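Local coordinates for protein sialidase B (Streptococcus pneumoniae serotype 4, PDB 4XJW) that hydrolyses alpha-(2->3)-, alpha-(2->6)- and alpha-(2->8)-glycosidic linkages of terminal sialic acid in oligosaccharides, glycoproteins and glycolipids, as a member of glycosyl hydrolase family 33, at residues I194-S197 with G198-T201; T365-D368 with K369-L373; K414-P417 with T418-A422. The protein carries 1 engineered substitution. All coordinates share one frame; numbering follows the deposited sequence.

Contact 1: I194-S197 with G198-T201; sequences IFQS and GDST
Asp-199 and Gln-196 grip each other at the two ends of a type II beta turn, Gln-196 to Asp-199, in the loop that leads into strand 205-213. Two bonds join them. The turn is closed by Asp-199 N, which donates to Gln-196 O at 3.1 Å. In return the Asp-199 carboxylate folds back over the turn: Gln-196 N donates to Asp-199 OD2 at 3.0 Å, nearly straight at 172°, but arrives well above the carboxylate plane. A bridging water joins the same oxygen: it donates to Asp-199 OD2 at 2.8 Å and to Ile-194 O at 2.7 Å, and accepts from Gln-196 NE2. With chi1 at 71°, CG of Asp-199 sits between its own backbone N and carbonyl carbon, which swings the acid back toward Gln-196. Gly-198, third in the turn, has a phi of 92°; at its backbone angles a CB would be jammed against Ser-197 O, so glycine suits this position of a type II turn.

The second shell fixes the other carboxylate oxygen. Asp-199 OD1 accepts Thr-201 N at 3.0 Å, making an Asx turn, and on its syn lone pair takes Thr-201 OG1 at 2.7 Å. OD2 is thus bonded to Gln-196, earlier in the chain, and OD1 to Thr-201, later. Farther out, the Phe-195 ring packs on Ser-221 and Ile-223 of strand 219-226 and on Ala-240 and Ser-242 of strand 237-244, tying the residue before the turn to that propeller blade, while Ser-197 OG is hydrogen-bonded to Asn-204 OD1.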
ATOM      1  N   ILE A 194      -9.429   5.144  -2.721  1.00  9.24           N
ATOM      2  CA  ILE A 194      -9.169   6.458  -2.160  1.00  9.38           C
ATOM      3  C   ILE A 194      -7.990   7.105  -2.894  1.00 12.13           C
ATOM      4  O   ILE A 194      -8.110   8.202  -3.453  1.00 16.09           O
ATOM      5  CB  ILE A 194      -8.885   6.382  -0.647  1.00  7.91           C
ATOM      6  CG1 ILE A 194     -10.072   5.742   0.079  1.00 11.14           C
ATOM      7  CG2 ILE A 194      -8.627   7.782  -0.082  1.00 10.65           C
ATOM      8  CD1 ILE A 194      -9.874   5.557   1.556  1.00  9.92           C
ATOM      9  N   PHE A 195      -6.849   6.429  -2.876  1.00  9.33           N
ATOM     10  CA  PHE A 195      -5.668   6.829  -3.629  1.00 10.11           C
ATOM     11  C   PHE A 195      -5.579   5.938  -4.855  1.00 10.21           C
ATOM     12  O   PHE A 195      -5.871   4.741  -4.776  1.00 10.43           O
ATOM     13  CB  PHE A 195      -4.424   6.641  -2.750  1.00 10.22           C
ATOM     14  CG  PHE A 195      -4.510   7.363  -1.436  1.00 10.47           C
ATOM     15  CD1 PHE A 195      -4.216   8.722  -1.357  1.00 10.59           C
ATOM     16  CD2 PHE A 195      -4.908   6.693  -0.281  1.00  8.55           C
ATOM     17  CE1 PHE A 195      -4.312   9.422  -0.146  1.00  8.32           C
ATOM     18  CE2 PHE A 195      -4.996   7.377   0.946  1.00  6.62           C
ATOM     19  CZ  PHE A 195      -4.686   8.730   1.015  1.00  8.89           C
ATOM     20  N   GLN A 196      -5.213   6.500  -6.000  1.00  9.82           N
ATOM     21  CA  GLN A 196      -5.165   5.675  -7.202  1.00  9.94           C
ATOM     22  C   GLN A 196      -4.213   6.246  -8.230  1.00 10.34           C
ATOM     23  O   GLN A 196      -3.936   7.433  -8.219  1.00 10.93           O
ATOM     24  CB  GLN A 196      -6.564   5.513  -7.807  1.00 10.84           C
ATOM     25  CG  GLN A 196      -7.207   6.826  -8.231  1.00 12.17           C
ATOM     26  CD  GLN A 196      -8.718   6.769  -8.152  1.00 13.66           C
ATOM     27  OE1 GLN A 196      -9.366   6.109  -8.954  1.00 20.23           O
ATOM     28  NE2 GLN A 196      -9.289   7.459  -7.162  1.00 19.16           N
ATOM     29  N   SER A 197      -3.702   5.388  -9.108  1.00  9.48           N
ATOM     30  CA  SER A 197      -2.798   5.826 -10.172  1.00 10.36           C
ATOM     31  C   SER A 197      -3.381   6.954 -11.012  1.00 11.48           C
ATOM     32  O   SER A 197      -4.518   6.876 -11.469  1.00 14.16           O
ATOM     33  CB  SER A 197      -2.466   4.655 -11.087  1.00 10.90           C
ATOM     34  OG  SER A 197      -1.821   3.633 -10.378  1.00 11.71           O
ATOM     35  N   GLY A 198      -2.599   8.007 -11.212  1.00 12.30           N
ATOM     36  CA  GLY A 198      -3.032   9.106 -12.059  1.00 12.38           C
ATOM     37  C   GLY A 198      -3.739  10.212 -11.303  1.00 13.59           C
ATOM     38  O   GLY A 198      -4.151  11.227 -11.887  1.00 15.02           O
ATOM     39  N   ASP A 199      -3.899  10.024  -9.996  1.00 11.28           N
ATOM     40  CA  ASP A 199      -4.433  11.094  -9.165  1.00 11.08           C
ATOM     41  C   ASP A 199      -3.426  12.224  -8.920  1.00 11.78           C
ATOM     42  O   ASP A 199      -2.342  12.249  -9.505  1.00 11.53           O
ATOM     43  CB  ASP A 199      -5.049  10.554  -7.856  1.00 11.87           C
ATOM     44  CG  ASP A 199      -4.020  10.039  -6.846  1.00 13.57           C
ATOM     45  OD1 ASP A 199      -2.806  10.270  -7.013  1.00 11.89           O
ATOM     46  OD2 ASP A 199      -4.457   9.417  -5.839  1.00 12.23           O
ATOM     47  N   SER A 200      -3.799  13.155  -8.050  1.00 11.73           N
ATOM     48  CA  SER A 200      -2.981  14.337  -7.770  1.00 11.59           C
ATOM     49  C   SER A 200      -1.570  14.047  -7.249  1.00 13.18           C
ATOM     50  O   SER A 200      -0.693  14.913  -7.333  1.00 14.39           O
ATOM     51  CB  SER A 200      -3.695  15.212  -6.748  1.00 10.62           C
ATOM     52  OG  SER A 200      -3.964  14.469  -5.575  1.00 12.48           O
ATOM     53  N   THR A 201      -1.347  12.858  -6.691  1.00 12.88           N
ATOM     54  CA  THR A 201      -0.021  12.521  -6.166  1.00 11.29           C
ATOM     55  C   THR A 201       0.973  12.222  -7.279  1.00 11.46           C
ATOM     56  O   THR A 201       2.180  12.413  -7.104  1.00 11.26           O
ATOM     57  CB  THR A 201      -0.029  11.310  -5.198  1.00 12.01           C
ATOM     58  OG1 THR A 201      -0.316  10.097  -5.911  1.00 11.99           O
ATOM     59  CG2 THR A 201      -1.032  11.510  -4.071  1.00 13.54           C
TER
HETATM   60  O   HOH W   1      -7.209   9.479  -5.664  1.00 12.45           O

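Contact 2: T365-D368 with K369-L373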
ATOM      1  N   THR A 365      21.964  29.731   7.149  1.00 23.23           N
ATOM      2  CA  THR A 365      20.881  29.359   8.045  1.00 21.84           C
ATOM      3  C   THR A 365      20.004  28.286   7.405  1.00 20.06           C
ATOM      4  O   THR A 365      20.051  28.067   6.192  1.00 22.01           O
ATOM      5  CB  THR A 365      20.009  30.570   8.439  1.00 25.64           C
ATOM      6  OG1 THR A 365      19.436  31.156   7.263  1.00 30.66           O
ATOM      7  CG2 THR A 365      20.834  31.621   9.179  1.00 27.30           C
ATOM      8  N   ILE A 366      19.220  27.611   8.239  1.00 23.22           N
ATOM      9  CA  ILE A 366      18.250  26.622   7.786  1.00 21.51           C
ATOM     10  C   ILE A 366      16.858  27.148   8.129  1.00 21.97           C
ATOM     11  O   ILE A 366      16.621  27.547   9.267  1.00 24.49           O
ATOM     12  CB  ILE A 366      18.477  25.275   8.497  1.00 21.14           C
ATOM     13  CG1 ILE A 366      19.932  24.816   8.348  1.00 22.41           C
ATOM     14  CG2 ILE A 366      17.518  24.220   7.987  1.00 22.70           C
ATOM     15  CD1 ILE A 366      20.368  24.574   6.903  1.00 19.36           C
ATOM     16  N   ASN A 367      15.945  27.160   7.163  1.00 20.09           N
ATOM     17  CA  ASN A 367      14.580  27.613   7.440  1.00 22.96           C
ATOM     18  C   ASN A 367      13.694  26.485   7.983  1.00 25.40           C
ATOM     19  O   ASN A 367      14.192  25.403   8.294  1.00 21.71           O
ATOM     20  CB  ASN A 367      13.942  28.335   6.235  1.00 24.95           C
ATOM     21  CG  ASN A 367      13.685  27.414   5.040  1.00 21.70           C
ATOM     22  OD1 ASN A 367      13.733  26.192   5.151  1.00 23.84           O
ATOM     23  ND2 ASN A 367      13.399  28.012   3.890  1.00 19.75           N
ATOM     24  N   ASP A 368      12.392  26.728   8.104  1.00 27.62           N
ATOM     25  CA  ASP A 368      11.505  25.695   8.634  1.00 28.35           C
ATOM     26  C   ASP A 368      11.262  24.561   7.635  1.00 28.64           C
ATOM     27  O   ASP A 368      10.814  23.480   8.015  1.00 35.63           O
ATOM     28  CB  ASP A 368      10.175  26.277   9.120  1.00 31.95           C
ATOM     29  CG  ASP A 368       9.266  25.214   9.748  1.00 43.73           C
ATOM     30  OD1 ASP A 368       9.788  24.256  10.377  1.00 43.43           O
ATOM     31  OD2 ASP A 368       8.029  25.326   9.596  1.00 50.57           O
ATOM     32  N   LYS A 369      11.573  24.785   6.365  1.00 22.13           N
ATOM     33  CA  LYS A 369      11.434  23.710   5.388  1.00 23.53           C
ATOM     34  C   LYS A 369      12.708  22.851   5.316  1.00 18.61           C
ATOM     35  O   LYS A 369      12.820  21.972   4.457  1.00 22.05           O
ATOM     36  CB  LYS A 369      11.069  24.262   4.007  1.00 23.08           C
ATOM     37  CG  LYS A 369       9.883  25.220   4.013  1.00 29.69           C
ATOM     38  CD  LYS A 369       9.378  25.484   2.604  1.00 33.34           C
ATOM     39  CE  LYS A 369       8.667  26.826   2.504  1.00 37.62           C
ATOM     40  NZ  LYS A 369       8.072  27.033   1.146  1.00 41.23           N
ATOM     41  N   TYR A 370      13.643  23.098   6.234  1.00 19.06           N
ATOM     42  CA  TYR A 370      14.952  22.435   6.244  1.00 17.99           C
ATOM     43  C   TYR A 370      15.763  22.772   4.995  1.00 20.48           C
ATOM     44  O   TYR A 370      16.620  22.002   4.557  1.00 16.75           O
ATOM     45  CB  TYR A 370      14.834  20.924   6.470  1.00 18.77           C
ATOM     46  CG  TYR A 370      14.490  20.603   7.897  1.00 19.16           C
ATOM     47  CD1 TYR A 370      13.165  20.574   8.316  1.00 20.28           C
ATOM     48  CD2 TYR A 370      15.487  20.372   8.838  1.00 18.03           C
ATOM     49  CE1 TYR A 370      12.841  20.301   9.624  1.00 19.89           C
ATOM     50  CE2 TYR A 370      15.171  20.100  10.156  1.00 22.36           C
ATOM     51  CZ  TYR A 370      13.842  20.067  10.539  1.00 18.32           C
ATOM     52  OH  TYR A 370      13.499  19.795  11.843  1.00 24.29           O
ATOM     53  N   GLU A 371      15.482  23.947   4.441  1.00 20.25           N
ATOM     54  CA  GLU A 371      16.180  24.449   3.267  1.00 19.50           C
ATOM     55  C   GLU A 371      17.347  25.349   3.658  1.00 17.38           C
ATOM     56  O   GLU A 371      17.299  26.032   4.686  1.00 20.61           O
ATOM     57  CB  GLU A 371      15.195  25.183   2.360  1.00 18.94           C
ATOM     58  CG  GLU A 371      14.129  24.253   1.777  1.00 20.95           C
ATOM     59  CD  GLU A 371      12.897  24.984   1.257  1.00 25.64           C
ATOM     60  OE1 GLU A 371      12.833  26.226   1.375  1.00 25.20           O
ATOM     61  OE2 GLU A 371      11.990  24.303   0.732  1.00 28.33           O
ATOM     62  N   VAL A 372      18.397  25.340   2.841  1.00 19.48           N
ATOM     63  CA  VAL A 372      19.621  26.085   3.138  1.00 20.95           C
ATOM     64  C   VAL A 372      19.574  27.505   2.582  1.00 21.38           C
ATOM     65  O   VAL A 372      19.283  27.712   1.400  1.00 19.12           O
ATOM     66  CB  VAL A 372      20.856  25.384   2.549  1.00 19.90           C
ATOM     67  CG1 VAL A 372      22.123  26.158   2.897  1.00 20.42           C
ATOM     68  CG2 VAL A 372      20.945  23.952   3.052  1.00 21.88           C
ATOM     69  N   LEU A 373      19.866  28.481   3.438  1.00 22.21           N
ATOM     70  CA  LEU A 373      19.969  29.868   3.009  1.00 22.60           C
ATOM     71  C   LEU A 373      21.395  30.357   3.223  1.00 24.50           C
ATOM     72  O   LEU A 373      22.046  29.971   4.191  1.00 24.36           O
ATOM     73  CB  LEU A 373      18.993  30.751   3.794  1.00 24.26           C
ATOM     74  CG  LEU A 373      17.541  30.851   3.303  1.00 28.49           C
ATOM     75  CD1 LEU A 373      16.810  29.528   3.369  1.00 27.04           C
ATOM     76  CD2 LEU A 373      16.783  31.890   4.101  1.00 29.65           C
TER
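Asn-367 and Glu-371 meet across the end of the beta hairpin formed by strands 360-366 and 372-374, where a type I turn from Asn-367 to Tyr-370 reverses the chain. Two strand pairs are regular: Thr-365 and Leu-373 form a hydrogen-bonded antiparallel pair, with Leu-373 N to Thr-365 O at 2.8 Å, and Ile-366 faces Val-372 in the following non-hydrogen-bonded pair. At the turn comes a G1 beta bulge: Asn-367 stands opposite two residues, its O accepting from Tyr-370 N and its N donating to Glu-371 O, and Tyr-370 has a left-handed backbone conformation.

The tightly packed side is that of Ile-366 and Val-372, both buried. Ile-366 CD1 lies 3.9 Å from Val-372 CG2, and Ile-366 CG2 rests 3.6 Å from Tyr-370 CA; Val-406, from a loop, covers both residues. The Tyr-370 ring lies nearly parallel to that of Phe-436, and its OH is hydrogen-bonded to Leu-438 N.

The Asn-367 side is more open and polar. A chi1 of 67° places its CG between the backbone N and the carbonyl carbon, turning the amide inward over the turn. Asn-367 OD1 receives Glu-371 N at 2.9 Å, from above the carbonyl plane, and more weakly Lys-369 N at 2.8 Å. Asn-367 ND2 donates in its own amide plane to Glu-371 OE1, at 3.1 Å and 178°, although amide and carboxylate planes stand 51° apart. Leu-373 CD1 touches the same Asn-367 ND2 at 3.8 Å. Asp-368 and Lys-369 are the exposed residues, yet each still touches Gln-435.

With its oxygen taking backbone N-H groups and its nitrogen giving to a carboxylate, the Asn-367 amide is fixed in rotation and joins the turn to Glu-371, which follows it.

Contact 3: K414-P417 with T418-A422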
ATOM      1  N   LYS A 414      24.686  18.572   4.487  1.00 17.62           N
ATOM      2  CA  LYS A 414      23.927  17.322   4.517  1.00 14.66           C
ATOM      3  C   LYS A 414      23.790  16.754   5.926  1.00 19.79           C
ATOM      4  O   LYS A 414      24.720  16.834   6.733  1.00 21.01           O
ATOM      5  CB  LYS A 414      24.571  16.300   3.570  1.00 16.10           C
ATOM      6  CG  LYS A 414      24.352  16.670   2.109  1.00 17.99           C
ATOM      7  CD  LYS A 414      25.174  15.815   1.159  1.00 18.42           C
ATOM      8  CE  LYS A 414      24.494  14.511   0.827  1.00 21.41           C
ATOM      9  NZ  LYS A 414      25.168  13.840  -0.335  1.00 23.22           N
ATOM     10  N   VAL A 415      22.621  16.188   6.222  1.00 18.72           N
ATOM     11  CA  VAL A 415      22.397  15.542   7.509  1.00 16.69           C
ATOM     12  C   VAL A 415      23.043  14.164   7.539  1.00 19.05           C
ATOM     13  O   VAL A 415      23.416  13.608   6.503  1.00 16.78           O
ATOM     14  CB  VAL A 415      20.894  15.411   7.830  1.00 16.46           C
ATOM     15  CG1 VAL A 415      20.247  16.782   7.887  1.00 18.21           C
ATOM     16  CG2 VAL A 415      20.196  14.551   6.795  1.00 15.70           C
ATOM     17  N   THR A 416      23.172  13.616   8.740  1.00 17.60           N
ATOM     18  CA  THR A 416      23.677  12.263   8.922  1.00 15.45           C
ATOM     19  C   THR A 416      22.813  11.270   8.144  1.00 18.06           C
ATOM     20  O   THR A 416      21.585  11.363   8.179  1.00 14.96           O
ATOM     21  CB  THR A 416      23.655  11.896  10.420  1.00 20.36           C
ATOM     22  OG1 THR A 416      24.479  12.816  11.155  1.00 19.38           O
ATOM     23  CG2 THR A 416      24.132  10.485  10.648  1.00 17.79           C
ATOM     24  N   PRO A 417      23.445  10.348   7.398  1.00 15.54           N
ATOM     25  CA  PRO A 417      22.711   9.344   6.615  1.00 14.97           C
ATOM     26  C   PRO A 417      22.115   8.282   7.516  1.00 14.79           C
ATOM     27  O   PRO A 417      22.600   7.162   7.573  1.00 15.85           O
ATOM     28  CB  PRO A 417      23.795   8.730   5.718  1.00 18.77           C
ATOM     29  CG  PRO A 417      25.059   8.910   6.519  1.00 18.21           C
ATOM     30  CD  PRO A 417      24.900  10.258   7.169  1.00 19.55           C
ATOM     31  N   THR A 418      21.054   8.648   8.225  1.00 16.19           N
ATOM     32  CA  THR A 418      20.379   7.716   9.115  1.00 15.97           C
ATOM     33  C   THR A 418      18.896   8.030   9.052  1.00 16.39           C
ATOM     34  O   THR A 418      18.506   8.964   8.361  1.00 14.35           O
ATOM     35  CB  THR A 418      20.908   7.840  10.564  1.00 17.58           C
ATOM     36  OG1 THR A 418      20.420   6.751  11.362  1.00 18.48           O
ATOM     37  CG2 THR A 418      20.500   9.173  11.186  1.00 18.95           C
ATOM     38  N   ASN A 419      18.073   7.262   9.759  1.00 14.13           N
ATOM     39  CA  ASN A 419      16.623   7.512   9.744  1.00 13.71           C
ATOM     40  C   ASN A 419      16.174   8.419  10.885  1.00 15.70           C
ATOM     41  O   ASN A 419      16.721   8.364  11.998  1.00 14.83           O
ATOM     42  CB  ASN A 419      15.856   6.195   9.802  1.00 12.16           C
ATOM     43  CG  ASN A 419      16.236   5.370  11.008  1.00 18.40           C
ATOM     44  OD1 ASN A 419      17.356   4.863  11.083  1.00 18.47           O
ATOM     45  ND2 ASN A 419      15.313   5.237  11.963  1.00 16.56           N
ATOM     46  N   TYR A 420      15.165   9.244  10.603  1.00 12.63           N
ATOM     47  CA  TYR A 420      14.617  10.180  11.580  1.00 12.32           C
ATOM     48  C   TYR A 420      13.103  10.008  11.678  1.00 12.40           C
ATOM     49  O   TYR A 420      12.500   9.332  10.846  1.00 14.10           O
ATOM     50  CB  TYR A 420      14.916  11.629  11.181  1.00 14.51           C
ATOM     51  CG  TYR A 420      16.380  11.940  10.959  1.00 14.88           C
ATOM     52  CD1 TYR A 420      17.019  11.585   9.771  1.00 15.06           C
ATOM     53  CD2 TYR A 420      17.120  12.600  11.933  1.00 17.13           C
ATOM     54  CE1 TYR A 420      18.355  11.876   9.568  1.00 13.25           C
ATOM     55  CE2 TYR A 420      18.455  12.892  11.737  1.00 16.20           C
ATOM     56  CZ  TYR A 420      19.064  12.524  10.559  1.00 17.37           C
ATOM     57  OH  TYR A 420      20.397  12.816  10.369  1.00 15.96           O
ATOM     58  N   ILE A 421      12.498  10.629  12.686  1.00 12.08           N
ATOM     59  CA  ILE A 421      11.040  10.740  12.753  1.00 10.85           C
ATOM     60  C   ILE A 421      10.685  12.211  12.687  1.00 13.67           C
ATOM     61  O   ILE A 421      11.308  13.027  13.366  1.00 13.96           O
ATOM     62  CB  ILE A 421      10.461  10.139  14.050  1.00 12.10           C
ATOM     63  CG1 ILE A 421      10.762   8.646  14.129  1.00 14.63           C
ATOM     64  CG2 ILE A 421       8.941  10.349  14.127  1.00 15.89           C
ATOM     65  CD1 ILE A 421      10.223   7.967  15.393  1.00 17.94           C
ATOM     66  N   ALA A 422       9.699  12.555  11.863  1.00 10.54           N
ATOM     67  CA  ALA A 422       9.222  13.935  11.810  1.00 11.69           C
ATOM     68  C   ALA A 422       7.745  13.976  12.106  1.00 12.42           C
ATOM     69  O   ALA A 422       7.067  12.962  11.984  1.00 11.22           O
ATOM     70  CB  ALA A 422       9.495  14.550  10.469  1.00 14.76           C
TER
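An inverse gamma turn centred on Pro-417 bends the chain between strands 413-414 and 420-426, and the Tyr-420 hydroxyl reaches back to secure it. Thr-416 O accepts both hydrogen bonds of the contact. Thr-418 N closes the turn onto Thr-416 O at 2.8 Å; the 133° angle at hydrogen and the 97° angle at the carbonyl oxygen reflect the tight bend. The second bond runs from Tyr-420 OH to Thr-416 O, at 2.9 Å, and the hydroxyl comes in close to the carbonyl plane. Thr-416 O in turn lies at the edge of the tyrosine ring, near the ring plane. Carrying CG anti to its carbonyl carbon (chi1 -55°), Tyr-420 sends its ring back along the preceding loop.

Carbon atoms of Val-415 and Thr-416 lie against the hydroxyl. The Thr-416 side chain meets the Tyr-420 side chain at about a right angle, Thr-416 CB lying 3.4 Å from Tyr-420 OH. Val-415 CB approaches Tyr-420 OH to 3.7 Å, and Val-415 CG2 comes obliquely to the ring. Thr-416 and Thr-418 lie side by side, their CG2 methyls 3.9 Å apart, while Thr-418 OG1 bonds to Asn-318 O.

Neighbouring strands pack on these residues: Val-415 on Leu-333 and Leu-335 of strand 330-337, Thr-416 on Lys-334, while Tyr-420 touches Leu-333 of that strand and Leu-438 of strand 437-438.

All three contacts are local, but they differ in burial and chemistry. Contact 3 is the most buried, a carbonyl that takes a backbone N-H and a phenol; contact 1 is partly buried and built round a carboxylate with a bridging water; contact 2 divides into a buried aliphatic side and a polar, partly exposed one. Contact 2 is a hairpin in the sheet that also contains strand 413-414, and contact 3 leads from that strand into strand 420-426 of another sheet. These two are about 6 Å apart at nearest atoms and share Val-406 and Leu-438. Contact 1 stands about 17 Å from either at nearest atoms, beside the sheet of strands 205-213 to 255-256.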